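Side-chain contacts in epimerase family protein SDR39U1 (Homo sapiens, PDB 4B4O), which binds NADPH and is probably an NADP-dependent oxidoreductase of the short-chain dehydrogenase/reductase superfamily: residues A[188-193]-A[226-231]; A[110-113]-A[119-122]; A[173-178]-A[230-235]. The protein carries 3 engineered substitutions. All blocks are in the same frame, centred on the assembly; numbering follows the deposited sequence.

Contact 1. Residues A[188-193]-A[226-231]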
# COMPACT_ATOMS: atom_id res chain seq x y z
N GLN A 188 10.78 17.07 -2.13
CA GLN A 188 10.31 15.88 -2.83
C GLN A 188 8.80 15.65 -2.68
O GLN A 188 8.21 15.98 -1.66
CB GLN A 188 11.09 14.64 -2.38
CG GLN A 188 10.83 14.17 -0.95
CD GLN A 188 11.65 14.87 0.11
OE1 GLN A 188 12.13 16.00 -0.07
NE2 GLN A 188 11.79 14.20 1.26
N PHE A 189 8.18 15.13 -3.72
CA PHE A 189 6.77 14.83 -3.68
C PHE A 189 6.50 13.74 -2.64
O PHE A 189 7.31 12.81 -2.44
CB PHE A 189 6.23 14.41 -5.04
CG PHE A 189 6.23 15.52 -6.06
CD1 PHE A 189 5.39 16.62 -5.92
CD2 PHE A 189 7.07 15.46 -7.16
CE1 PHE A 189 5.39 17.65 -6.84
CE2 PHE A 189 7.08 16.49 -8.09
CZ PHE A 189 6.23 17.58 -7.94
N PHE A 190 5.36 13.88 -1.97
CA PHE A 190 4.94 12.98 -0.93
C PHE A 190 3.60 12.36 -1.34
O PHE A 190 2.55 12.88 -0.99
CB PHE A 190 4.83 13.77 0.37
CG PHE A 190 4.64 12.92 1.58
CD1 PHE A 190 5.70 12.21 2.12
CD2 PHE A 190 3.41 12.87 2.21
CE1 PHE A 190 5.53 11.41 3.23
CE2 PHE A 190 3.23 12.09 3.35
CZ PHE A 190 4.29 11.37 3.87
N PRO A 191 3.64 11.27 -2.14
CA PRO A 191 2.39 10.57 -2.49
C PRO A 191 1.87 9.84 -1.26
O PRO A 191 2.60 9.04 -0.67
CB PRO A 191 2.82 9.56 -3.56
CG PRO A 191 4.25 9.32 -3.32
CD PRO A 191 4.82 10.58 -2.70
N TRP A 192 0.63 10.13 -0.87
CA TRP A 192 0.09 9.59 0.35
C TRP A 192 -1.36 9.27 0.15
O TRP A 192 -1.99 9.77 -0.80
CB TRP A 192 0.25 10.62 1.46
CG TRP A 192 -0.57 11.85 1.21
CD1 TRP A 192 -0.21 12.97 0.52
CD2 TRP A 192 -1.96 12.07 1.62
NE1 TRP A 192 -1.24 13.85 0.47
CE2 TRP A 192 -2.32 13.37 1.11
CE3 TRP A 192 -2.91 11.33 2.33
CZ2 TRP A 192 -3.57 13.91 1.30
CZ3 TRP A 192 -4.17 11.87 2.52
CH2 TRP A 192 -4.49 13.14 2.02
N ILE A 193 -1.92 8.47 1.05
CA ILE A 193 -3.35 8.22 1.10
C ILE A 193 -3.74 7.89 2.54
O ILE A 193 -2.97 7.28 3.28
CB ILE A 193 -3.76 7.05 0.17
CG1 ILE A 193 -5.28 6.96 0.04
CG2 ILE A 193 -3.20 5.70 0.65
CD1 ILE A 193 -5.72 6.03 -1.08
N ALA A 226 8.06 18.59 2.76
CA ALA A 226 8.07 19.79 3.61
C ALA A 226 6.66 20.16 4.02
O ALA A 226 6.41 20.44 5.19
CB ALA A 226 8.71 20.97 2.91
N GLU A 227 5.73 20.13 3.07
CA GLU A 227 4.31 20.44 3.38
C GLU A 227 3.69 19.41 4.34
O GLU A 227 2.96 19.77 5.26
CB GLU A 227 3.46 20.60 2.09
CG GLU A 227 1.94 20.79 2.31
CD GLU A 227 1.11 20.66 1.02
OE1 GLU A 227 1.69 20.94 -0.08
OE2 GLU A 227 -0.10 20.25 1.08
N PHE A 228 4.02 18.14 4.17
CA PHE A 228 3.62 17.11 5.12
C PHE A 228 4.08 17.38 6.56
O PHE A 228 3.30 17.27 7.51
CB PHE A 228 4.13 15.72 4.67
CG PHE A 228 4.03 14.68 5.75
CD1 PHE A 228 2.81 14.12 6.05
CD2 PHE A 228 5.13 14.34 6.50
CE1 PHE A 228 2.68 13.20 7.07
CE2 PHE A 228 5.02 13.42 7.54
CZ PHE A 228 3.79 12.85 7.82
N ALA A 229 5.36 17.67 6.74
CA ALA A 229 5.90 17.89 8.07
C ALA A 229 5.21 19.07 8.73
O ALA A 229 4.83 19.01 9.91
CB ALA A 229 7.42 18.09 8.01
N GLN A 230 5.06 20.15 7.98
CA GLN A 230 4.46 21.37 8.48
C GLN A 230 2.99 21.16 8.89
O GLN A 230 2.60 21.53 9.99
CB GLN A 230 4.61 22.46 7.42
CG GLN A 230 4.00 23.80 7.76
CD GLN A 230 4.02 24.76 6.53
OE1 GLN A 230 5.08 25.05 5.94
NE2 GLN A 230 2.82 25.24 6.13
N THR A 231 2.22 20.51 8.02
CA THR A 231 0.80 20.22 8.26
C THR A 231 0.59 19.27 9.43
O THR A 231 -0.34 19.38 10.19
CB THR A 231 0.14 19.58 7.02
OG1 THR A 231 0.34 20.42 5.88
CG2 THR A 231 -1.38 19.39 7.20
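F190 and F228 meet face against face in an offset stack, and this aromatic pair makes every close contact between the two segments. The ring centroids lie 4.4 Å apart and the planes are tilted by 26°. The overlap is unequal: CZ of F190 sits over the centre of the F228 ring, whereas CG of F228 lies over the F190 ring nearer its rim. CE2 of F190 and CD1 of F228 come closest, at 3.4 Å. F228 holds its CG anti to the backbone N (chi1 166°), which carries the ring out from the helix toward the loop.

A CH-pi contact adds to the stack, since CB of F228 stands 4.1 Å from the centroid of the F190 ring, over its face. Phenylalanine suits both places, because a flat apolar ring fills the gap between loop and helix without a polar atom needing a partner.

Hydrogen bonds brace each side separately. In the helix, OG1 of T231 bonds to O of E227 at 2.8 Å, and N of T231 reaches the same oxygen from the opposite face of its carbonyl plane. The loop is tied by backbone bonds of F190 to A223 and of Q188 to N225, the first residue of helix 225-236. M168 and M171 of helix 166-176 and L288 also pack on F228.

The arrangement joins helix 225-236 to the loop entering strand 192-194 of the parallel Rossmann-type sheet, with the side chain of F190 about 9 Å from the bound NADPH.

Contact 2. Residues A[110-113]-A[119-122]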
# COMPACT_ATOMS: atom_id res chain seq x y z
N ALA A 110 6.25 3.25 -6.19
CA ALA A 110 7.66 3.05 -6.55
C ALA A 110 7.85 2.67 -8.03
O ALA A 110 8.94 2.80 -8.57
CB ALA A 110 8.25 1.97 -5.66
N TYR A 111 6.79 2.19 -8.67
CA TYR A 111 6.80 1.92 -10.12
C TYR A 111 7.23 3.15 -10.93
O TYR A 111 7.89 3.02 -11.96
CB TYR A 111 5.40 1.47 -10.57
CG TYR A 111 5.31 1.00 -12.01
CD1 TYR A 111 5.64 -0.31 -12.35
CD2 TYR A 111 4.87 1.84 -13.01
CE1 TYR A 111 5.56 -0.75 -13.66
CE2 TYR A 111 4.80 1.42 -14.31
CZ TYR A 111 5.14 0.11 -14.63
OH TYR A 111 5.06 -0.34 -15.93
N TYR A 112 6.82 4.34 -10.49
CA TYR A 112 7.07 5.58 -11.22
C TYR A 112 8.39 6.22 -10.80
O TYR A 112 8.70 6.33 -9.62
CB TYR A 112 5.91 6.57 -11.03
CG TYR A 112 4.55 5.96 -11.24
CD1 TYR A 112 4.16 5.49 -12.48
CD2 TYR A 112 3.65 5.85 -10.19
CE1 TYR A 112 2.91 4.92 -12.66
CE2 TYR A 112 2.39 5.29 -10.36
CZ TYR A 112 2.03 4.82 -11.60
OH TYR A 112 0.77 4.29 -11.76
N GLN A 113 9.18 6.60 -11.79
CA GLN A 113 10.50 7.15 -11.59
C GLN A 113 10.43 8.43 -10.74
O GLN A 113 9.80 9.40 -11.13
CB GLN A 113 11.13 7.40 -12.97
CG GLN A 113 12.38 8.26 -13.05
CD GLN A 113 13.65 7.61 -12.51
OE1 GLN A 113 14.29 6.74 -13.18
NE2 GLN A 113 14.08 8.09 -11.32
N GLU A 119 5.25 14.05 -13.91
CA GLU A 119 3.90 13.82 -13.42
C GLU A 119 3.40 12.50 -14.00
O GLU A 119 3.49 12.27 -15.20
CB GLU A 119 2.99 14.99 -13.85
CG GLU A 119 1.53 14.77 -13.56
CD GLU A 119 0.68 16.03 -13.77
OE1 GLU A 119 0.79 16.98 -12.94
OE2 GLU A 119 -0.16 16.01 -14.72
N TYR A 120 2.87 11.63 -13.16
CA TYR A 120 2.50 10.29 -13.57
C TYR A 120 1.03 10.02 -13.34
O TYR A 120 0.46 10.49 -12.37
CB TYR A 120 3.32 9.27 -12.77
CG TYR A 120 4.82 9.44 -12.90
CD1 TYR A 120 5.50 8.92 -13.99
CD2 TYR A 120 5.55 10.14 -11.95
CE1 TYR A 120 6.85 9.09 -14.13
CE2 TYR A 120 6.91 10.32 -12.09
CZ TYR A 120 7.55 9.79 -13.17
OH TYR A 120 8.91 9.92 -13.33
N ASP A 121 0.43 9.22 -14.22
CA ASP A 121 -0.84 8.56 -13.91
C ASP A 121 -0.73 7.06 -14.15
O ASP A 121 0.35 6.54 -14.38
CB ASP A 121 -2.02 9.21 -14.65
CG ASP A 121 -2.05 8.95 -16.14
OD1 ASP A 121 -1.25 8.15 -16.66
OD2 ASP A 121 -2.88 9.60 -16.82
N GLU A 122 -1.86 6.37 -14.12
CA GLU A 122 -1.88 4.89 -14.19
C GLU A 122 -1.36 4.34 -15.52
O GLU A 122 -1.02 3.18 -15.61
CB GLU A 122 -3.29 4.35 -13.90
CG GLU A 122 -3.75 4.59 -12.46
CD GLU A 122 -4.43 5.93 -12.20
OE1 GLU A 122 -4.47 6.82 -13.08
OE2 GLU A 122 -4.99 6.08 -11.10
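Y120 and Y112, which bury almost equal areas here, lay their CB atoms over each other's rings. Their planes are only 20° apart, but the side chains run past one another in opposite directions, and the rings, with centroids 5.4 Å apart, barely overlap. Two CH-pi contacts take the place of a stack: CB of Y112 is 3.7 Å from the centroid of the Y120 ring, above its centre, and CB of Y120 is 4.1 Å from the centroid of the Y112 ring, offset toward the rim. Both tyrosines turn CG anti to the carbonyl carbon (chi1 -48° for Y112, -57° for Y120), which sets each ring with a face against the other's methylene.

Tyrosine suits both positions because the ring packs while the hydroxyl reaches a polar group beyond. Y120 OH donates to the carbonyl O of Q113, though the modelled 2.4 Å is too short to be trusted in detail at this resolution. The aliphatic start of Q113 lies beside that hydroxyl, with CB 3.4 Å from Y120 OH. At the other end, Y112 OH passes near O of D121 and finds its hydrogen-bond partners in N216 and R156. A leucine in place of Y120 would probably leave the Q113 carbonyl without this donor and the Y112 methylene without a flat face to rest on.

D121 forms a salt bridge with R270, and the buried carboxylate of E122 accepts hydrogen bonds from the backbone N of N216 and of R271. Together the two segments are the facing arms of the loop that follows strand 102-108, a strand-to-helix connection of the Rossmann-type fold that leads into helix 131-143.

Contact 3. Residues A[173-178]-A[230-235]. Engineered in segment 230-235: F232 (natural residue Leu).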
# COMPACT_ATOMS: atom_id res chain seq x y z
N LEU A 173 5.14 9.43 17.58
CA LEU A 173 5.70 9.82 18.88
C LEU A 173 6.75 10.93 18.74
O LEU A 173 6.68 11.92 19.46
CB LEU A 173 6.24 8.63 19.65
CG LEU A 173 6.77 8.92 21.07
CD1 LEU A 173 5.80 9.67 22.00
CD2 LEU A 173 7.23 7.62 21.70
N PRO A 174 7.70 10.80 17.80
CA PRO A 174 8.66 11.88 17.64
C PRO A 174 8.01 13.22 17.28
O PRO A 174 8.35 14.24 17.86
CB PRO A 174 9.56 11.39 16.50
CG PRO A 174 9.49 9.91 16.60
CD PRO A 174 8.09 9.61 17.02
N PHE A 175 7.09 13.20 16.33
CA PHE A 175 6.39 14.42 15.97
C PHE A 175 5.66 15.02 17.17
O PHE A 175 5.75 16.23 17.42
CB PHE A 175 5.41 14.19 14.82
CG PHE A 175 5.99 14.45 13.47
CD1 PHE A 175 6.80 13.51 12.84
CD2 PHE A 175 5.75 15.66 12.82
CE1 PHE A 175 7.35 13.76 11.59
CE2 PHE A 175 6.30 15.92 11.56
CZ PHE A 175 7.11 14.97 10.96
N ARG A 176 4.97 14.17 17.93
CA ARG A 176 4.30 14.62 19.14
C ARG A 176 5.23 15.25 20.16
O ARG A 176 4.79 16.05 20.97
CB ARG A 176 3.54 13.47 19.79
CG ARG A 176 2.23 13.17 19.08
CD ARG A 176 1.53 11.97 19.68
NE ARG A 176 1.00 12.27 21.01
CZ ARG A 176 0.55 11.35 21.87
NH1 ARG A 176 0.58 10.06 21.54
NH2 ARG A 176 0.08 11.71 23.08
N LEU A 177 6.50 14.88 20.13
CA LEU A 177 7.47 15.39 21.07
C LEU A 177 8.26 16.58 20.54
O LEU A 177 9.20 17.04 21.18
CB LEU A 177 8.43 14.26 21.49
CG LEU A 177 7.87 13.21 22.47
CD1 LEU A 177 8.84 12.05 22.58
CD2 LEU A 177 7.58 13.78 23.85
N GLY A 178 7.89 17.05 19.36
CA GLY A 178 8.58 18.19 18.75
C GLY A 178 9.90 17.86 18.03
O GLY A 178 10.69 18.78 17.76
N GLN A 230 5.06 20.15 7.98
CA GLN A 230 4.46 21.37 8.48
C GLN A 230 2.99 21.16 8.89
O GLN A 230 2.60 21.53 9.99
CB GLN A 230 4.61 22.46 7.42
CG GLN A 230 4.00 23.80 7.76
CD GLN A 230 4.02 24.76 6.53
OE1 GLN A 230 5.08 25.05 5.94
NE2 GLN A 230 2.82 25.24 6.13
N THR A 231 2.22 20.51 8.02
CA THR A 231 0.80 20.22 8.26
C THR A 231 0.59 19.27 9.43
O THR A 231 -0.34 19.38 10.19
CB THR A 231 0.14 19.58 7.02
OG1 THR A 231 0.34 20.42 5.88
CG2 THR A 231 -1.38 19.39 7.20
N PHE A 232 1.51 18.32 9.56
CA PHE A 232 1.44 17.36 10.64
C PHE A 232 1.74 18.03 11.99
O PHE A 232 1.03 17.81 12.97
CB PHE A 232 2.42 16.22 10.36
CG PHE A 232 2.25 15.02 11.24
CD1 PHE A 232 1.06 14.76 11.89
CD2 PHE A 232 3.30 14.10 11.35
CE1 PHE A 232 0.93 13.62 12.68
CE2 PHE A 232 3.16 12.95 12.11
CZ PHE A 232 1.98 12.71 12.78
N GLY A 233 2.80 18.85 12.03
CA GLY A 233 3.09 19.66 13.21
C GLY A 233 1.90 20.53 13.59
O GLY A 233 1.47 20.54 14.76
N ALA A 234 1.33 21.23 12.61
CA ALA A 234 0.16 22.06 12.88
C ALA A 234 -0.95 21.21 13.49
O ALA A 234 -1.53 21.60 14.49
CB ALA A 234 -0.31 22.79 11.62
N ALA A 235 -1.22 20.05 12.93
CA ALA A 235 -2.34 19.22 13.42
C ALA A 235 -2.13 18.74 14.83
O ALA A 235 -3.10 18.47 15.55
CB ALA A 235 -2.59 18.02 12.49
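F175 and F232 cross obliquely, with ring planes 34° apart and centroids separated by 4.5 Å, an arrangement that is neither a stack nor edge-to-face. One side of the F232 ring, its CD2 and CE2 atoms, is laid against F175. CD2 of F232 stands over one face of the F175 ring, displaced toward the rim, and is 3.3 Å from CD2 of F175. CE2 of F232 reaches farther back, 3.7 Å from CB of F175. The ring of F232 gets there because its CG is anti to the backbone N (chi1 -167°). F232 is an engineered residue, leucine in the natural protein, so the ring pairing belongs to the construct.

At G233, which has no side chain, the F175 ring passes beside bare backbone, with CD2 of F175 4.4 Å from N of G233. G178 closes helix 166-176 with a Schellman motif, for which a glycine is apt because its phi is positive. M168 and L172 of that helix and L288 of helix 284-293 also pack on F232, while L236 touches F175.

All three touching residues are buried, and the contact across the two helices is apolar. Its cohesion should therefore come from dispersion and the exclusion of water, which hold the helices together but depend much less on exact ring angle than a hydrogen bond would.

Contacts 1 and 3 share helix 225-236 and lie 13 Å apart between centres. F228 and F232, one turn apart on it, bring their own rings together, so in this construct, where F232 is engineered, aromatic rings run on from F190 through F228 to F232 and F175; F228 also packs directly on F175. Contact 2 stands apart from both, its centre about 17 Å from that of contact 1 and about 29 Å from that of contact 3. NADPH is about 9 Å from the side chain of F190, 11 Å from Y112 and 14 Å from F232, so none touches the cofactor. A polyether molecule, probably from crystallisation, lies about 4 Å from F190 and 5 Å from F175, which may mark a pocket there.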